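PDB 4HCW: thiaminase-I from Naegleria gruberi, which belongs to the thiaminase I family, whose members share the two-domain alpha/beta architecture of periplasmic binding proteins. Local coordinates for residues Tyr247-Ile252 against Tyr319-Gln324. Sequence-based numbering, arbitrary orientation.
Sequences YNVQLI and YAQLSQ
The side-chain amide of Gln321 presents an edge to the backbone of Val249 and has a different neighbour on each side of its plane. On one side, beyond its OE1/NE2 edge, comes the amide of Asn248: its OD1 is 3.7 Å from NE2 of Gln321, the two planes are inclined by 27° and the side chains cross at about a right angle. On the opposite side Val249 CG1 lies 3.3 Å from Gln321 OE1. At the edge, Val249 N donates to Gln321 OE1 over 2.9 Å; the bond is nearly straight (167° at the hydrogen) and enters in the carbonyl plane, so a helix side chain takes up a backbone N-H of the strand. Toward the other end of that edge Tyr247 O lies 3.8 Å from Gln321 NE2, a contact and not a hydrogen bond. Gln321 reaches the strand with CG anti to its own carbonyl carbon and the chain extended beyond. Its NE2 makes a weak bond to Asn317 OD1, one helical turn earlier, consistent with OE1, not NE2, facing Val249 N.

Beside this polar link, Leu322 CD2 packs 3.7 Å from Val249 CG2, while Asn248 is on the exposed side. Strand 248-250 and helical segment 319-324 run in roughly the same direction, 29° apart, with axes 8.0 Å apart at closest approach. The strand also pairs antiparallel with strand 110-125, through backbone bonds of Asn248 to Ser125 and Gln250 to Leu123. Val249 also packs on Phe122 and Phe318, and Leu322 on Leu302, so Leu322 touches both strand 248-250 and short strand 302-303, each paired with 110-125 in the mixed sheet.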
ATOM      1  N   TYR A 247     -20.135  -8.172  -2.475  1.00101.96           N
ATOM      2  CA  TYR A 247     -18.988  -8.639  -1.708  1.00101.96           C
ATOM      3  C   TYR A 247     -18.624  -7.596  -0.657  1.00101.96           C
ATOM      4  O   TYR A 247     -18.728  -6.394  -0.904  1.00101.96           O
ATOM      5  CB  TYR A 247     -17.790  -8.889  -2.626  1.00 77.73           C
ATOM      6  CG  TYR A 247     -17.750 -10.266  -3.251  1.00 77.73           C
ATOM      7  CD1 TYR A 247     -18.661 -10.634  -4.233  1.00 77.73           C
ATOM      8  CD2 TYR A 247     -16.787 -11.193  -2.872  1.00 77.73           C
ATOM      9  CE1 TYR A 247     -18.621 -11.891  -4.811  1.00 77.73           C
ATOM     10  CE2 TYR A 247     -16.738 -12.452  -3.446  1.00 77.73           C
ATOM     11  CZ  TYR A 247     -17.656 -12.795  -4.414  1.00 77.73           C
ATOM     12  OH  TYR A 247     -17.610 -14.046  -4.986  1.00 77.73           O
ATOM     13  N   ASN A 248     -18.201  -8.056   0.515  1.00 88.39           N
ATOM     14  CA  ASN A 248     -17.803  -7.147   1.585  1.00 88.39           C
ATOM     15  C   ASN A 248     -16.291  -7.051   1.753  1.00 88.39           C
ATOM     16  O   ASN A 248     -15.571  -8.036   1.593  1.00 88.39           O
ATOM     17  CB  ASN A 248     -18.464  -7.538   2.908  1.00128.46           C
ATOM     18  CG  ASN A 248     -19.858  -6.957   3.054  1.00128.46           C
ATOM     19  OD1 ASN A 248     -20.040  -5.897   3.654  1.00128.46           O
ATOM     20  ND2 ASN A 248     -20.847  -7.647   2.500  1.00128.46           N
ATOM     21  N   VAL A 249     -15.820  -5.851   2.075  1.00 74.67           N
ATOM     22  CA  VAL A 249     -14.397  -5.606   2.266  1.00 74.67           C
ATOM     23  C   VAL A 249     -14.168  -4.801   3.545  1.00 74.67           C
ATOM     24  O   VAL A 249     -14.855  -3.810   3.797  1.00 74.67           O
ATOM     25  CB  VAL A 249     -13.781  -4.883   1.042  1.00 92.06           C
ATOM     26  CG1 VAL A 249     -14.600  -3.654   0.669  1.00 92.06           C
ATOM     27  CG2 VAL A 249     -12.334  -4.513   1.304  1.00 92.06           C
ATOM     28  N   GLN A 250     -13.213  -5.240   4.360  1.00 78.74           N
ATOM     29  CA  GLN A 250     -12.969  -4.602   5.652  1.00 78.74           C
ATOM     30  C   GLN A 250     -11.489  -4.527   6.007  1.00 78.74           C
ATOM     31  O   GLN A 250     -10.657  -5.216   5.416  1.00 78.74           O
ATOM     32  CB  GLN A 250     -13.718  -5.346   6.759  1.00109.65           C
ATOM     33  CG  GLN A 250     -13.312  -6.806   6.902  1.00109.65           C
ATOM     34  CD  GLN A 250     -13.862  -7.446   8.160  1.00109.65           C
ATOM     35  OE1 GLN A 250     -14.233  -8.621   8.162  1.00109.65           O
ATOM     36  NE2 GLN A 250     -13.910  -6.679   9.244  1.00109.65           N
ATOM     37  N   LEU A 251     -11.175  -3.680   6.983  1.00 90.87           N
ATOM     38  CA  LEU A 251      -9.831  -3.593   7.533  1.00 90.87           C
ATOM     39  C   LEU A 251      -9.628  -4.659   8.595  1.00 90.87           C
ATOM     40  O   LEU A 251     -10.239  -4.606   9.663  1.00 90.87           O
ATOM     41  CB  LEU A 251      -9.596  -2.222   8.165  1.00 59.56           C
ATOM     42  CG  LEU A 251      -9.013  -1.114   7.294  1.00 59.56           C
ATOM     43  CD1 LEU A 251      -8.865   0.155   8.115  1.00 59.56           C
ATOM     44  CD2 LEU A 251      -7.673  -1.545   6.720  1.00 59.56           C
ATOM     45  N   ILE A 252      -8.767  -5.627   8.305  1.00 96.07           N
ATOM     46  CA  ILE A 252      -8.432  -6.648   9.285  1.00 96.07           C
ATOM     47  C   ILE A 252      -6.932  -6.690   9.541  1.00 96.07           C
ATOM     48  O   ILE A 252      -6.132  -6.788   8.610  1.00 96.07           O
ATOM     49  CB  ILE A 252      -8.907  -8.045   8.850  1.00 96.37           C
ATOM     50  CG1 ILE A 252      -8.547  -8.294   7.386  1.00 96.37           C
ATOM     51  CG2 ILE A 252     -10.406  -8.182   9.056  1.00 96.37           C
ATOM     52  CD1 ILE A 252      -8.215  -9.731   7.085  1.00 96.37           C
ATOM     53  N   TYR A 319     -15.659   1.532  -2.556  1.00 65.99           N
ATOM     54  CA  TYR A 319     -14.966   2.664  -1.949  1.00 65.99           C
ATOM     55  C   TYR A 319     -15.720   3.204  -0.740  1.00 65.99           C
ATOM     56  O   TYR A 319     -15.124   3.802   0.157  1.00 65.99           O
ATOM     57  CB  TYR A 319     -14.759   3.780  -2.976  1.00 60.54           C
ATOM     58  CG  TYR A 319     -13.580   3.556  -3.896  1.00 60.54           C
ATOM     59  CD1 TYR A 319     -13.711   2.798  -5.053  1.00 60.54           C
ATOM     60  CD2 TYR A 319     -12.338   4.103  -3.608  1.00 60.54           C
ATOM     61  CE1 TYR A 319     -12.633   2.591  -5.895  1.00 60.54           C
ATOM     62  CE2 TYR A 319     -11.257   3.902  -4.441  1.00 60.54           C
ATOM     63  CZ  TYR A 319     -11.410   3.147  -5.583  1.00 60.54           C
ATOM     64  OH  TYR A 319     -10.332   2.946  -6.415  1.00 60.54           O
ATOM     65  N   ALA A 320     -17.032   2.991  -0.723  1.00100.53           N
ATOM     66  CA  ALA A 320     -17.876   3.475   0.363  1.00100.53           C
ATOM     67  C   ALA A 320     -17.561   2.765   1.674  1.00100.53           C
ATOM     68  O   ALA A 320     -17.460   3.399   2.724  1.00100.53           O
ATOM     69  CB  ALA A 320     -19.345   3.309   0.006  1.00122.69           C
ATOM     70  N   GLN A 321     -17.405   1.447   1.605  1.00117.46           N
ATOM     71  CA  GLN A 321     -17.114   0.644   2.788  1.00117.46           C
ATOM     72  C   GLN A 321     -15.757   0.998   3.387  1.00117.46           C
ATOM     73  O   GLN A 321     -15.601   1.046   4.607  1.00117.46           O
ATOM     74  CB  GLN A 321     -17.159  -0.848   2.450  1.00 84.29           C
ATOM     75  CG  GLN A 321     -18.508  -1.335   1.953  1.00 84.29           C
ATOM     76  CD  GLN A 321     -18.525  -2.826   1.685  1.00 84.29           C
ATOM     77  OE1 GLN A 321     -17.571  -3.536   2.004  1.00 84.29           O
ATOM     78  NE2 GLN A 321     -19.611  -3.311   1.095  1.00 84.29           N
ATOM     79  N   LEU A 322     -14.780   1.246   2.521  1.00 75.65           N
ATOM     80  CA  LEU A 322     -13.431   1.570   2.968  1.00 75.65           C
ATOM     81  C   LEU A 322     -13.373   2.949   3.614  1.00 75.65           C
ATOM     82  O   LEU A 322     -12.569   3.188   4.514  1.00 75.65           O
ATOM     83  CB  LEU A 322     -12.442   1.481   1.805  1.00 78.24           C
ATOM     84  CG  LEU A 322     -12.339   0.099   1.155  1.00 78.24           C
ATOM     85  CD1 LEU A 322     -11.279   0.087   0.069  1.00 78.24           C
ATOM     86  CD2 LEU A 322     -12.050  -0.965   2.203  1.00 78.24           C
ATOM     87  N   SER A 323     -14.229   3.854   3.148  1.00 83.08           N
ATOM     88  CA  SER A 323     -14.317   5.190   3.726  1.00 83.08           C
ATOM     89  C   SER A 323     -14.851   5.111   5.151  1.00 83.08           C
ATOM     90  O   SER A 323     -14.347   5.779   6.055  1.00 83.08           O
ATOM     91  CB  SER A 323     -15.217   6.085   2.874  1.00 75.17           C
ATOM     92  OG  SER A 323     -15.279   7.397   3.405  1.00 75.17           O
ATOM     93  N   GLN A 324     -15.875   4.285   5.342  1.00107.98           N
ATOM     94  CA  GLN A 324     -16.442   4.054   6.663  1.00107.98           C
ATOM     95  C   GLN A 324     -15.428   3.331   7.542  1.00107.98           C
ATOM     96  O   GLN A 324     -15.339   3.581   8.745  1.00107.98           O
ATOM     97  CB  GLN A 324     -17.733   3.238   6.550  1.00130.31           C
ATOM     98  CG  GLN A 324     -18.395   2.895   7.880  1.00130.31           C
ATOM     99  CD  GLN A 324     -17.918   1.573   8.453  1.00130.31           C
ATOM    100  OE1 GLN A 324     -17.274   0.781   7.765  1.00130.31           O
ATOM    101  NE2 GLN A 324     -18.232   1.330   9.721  1.00130.31           N
TER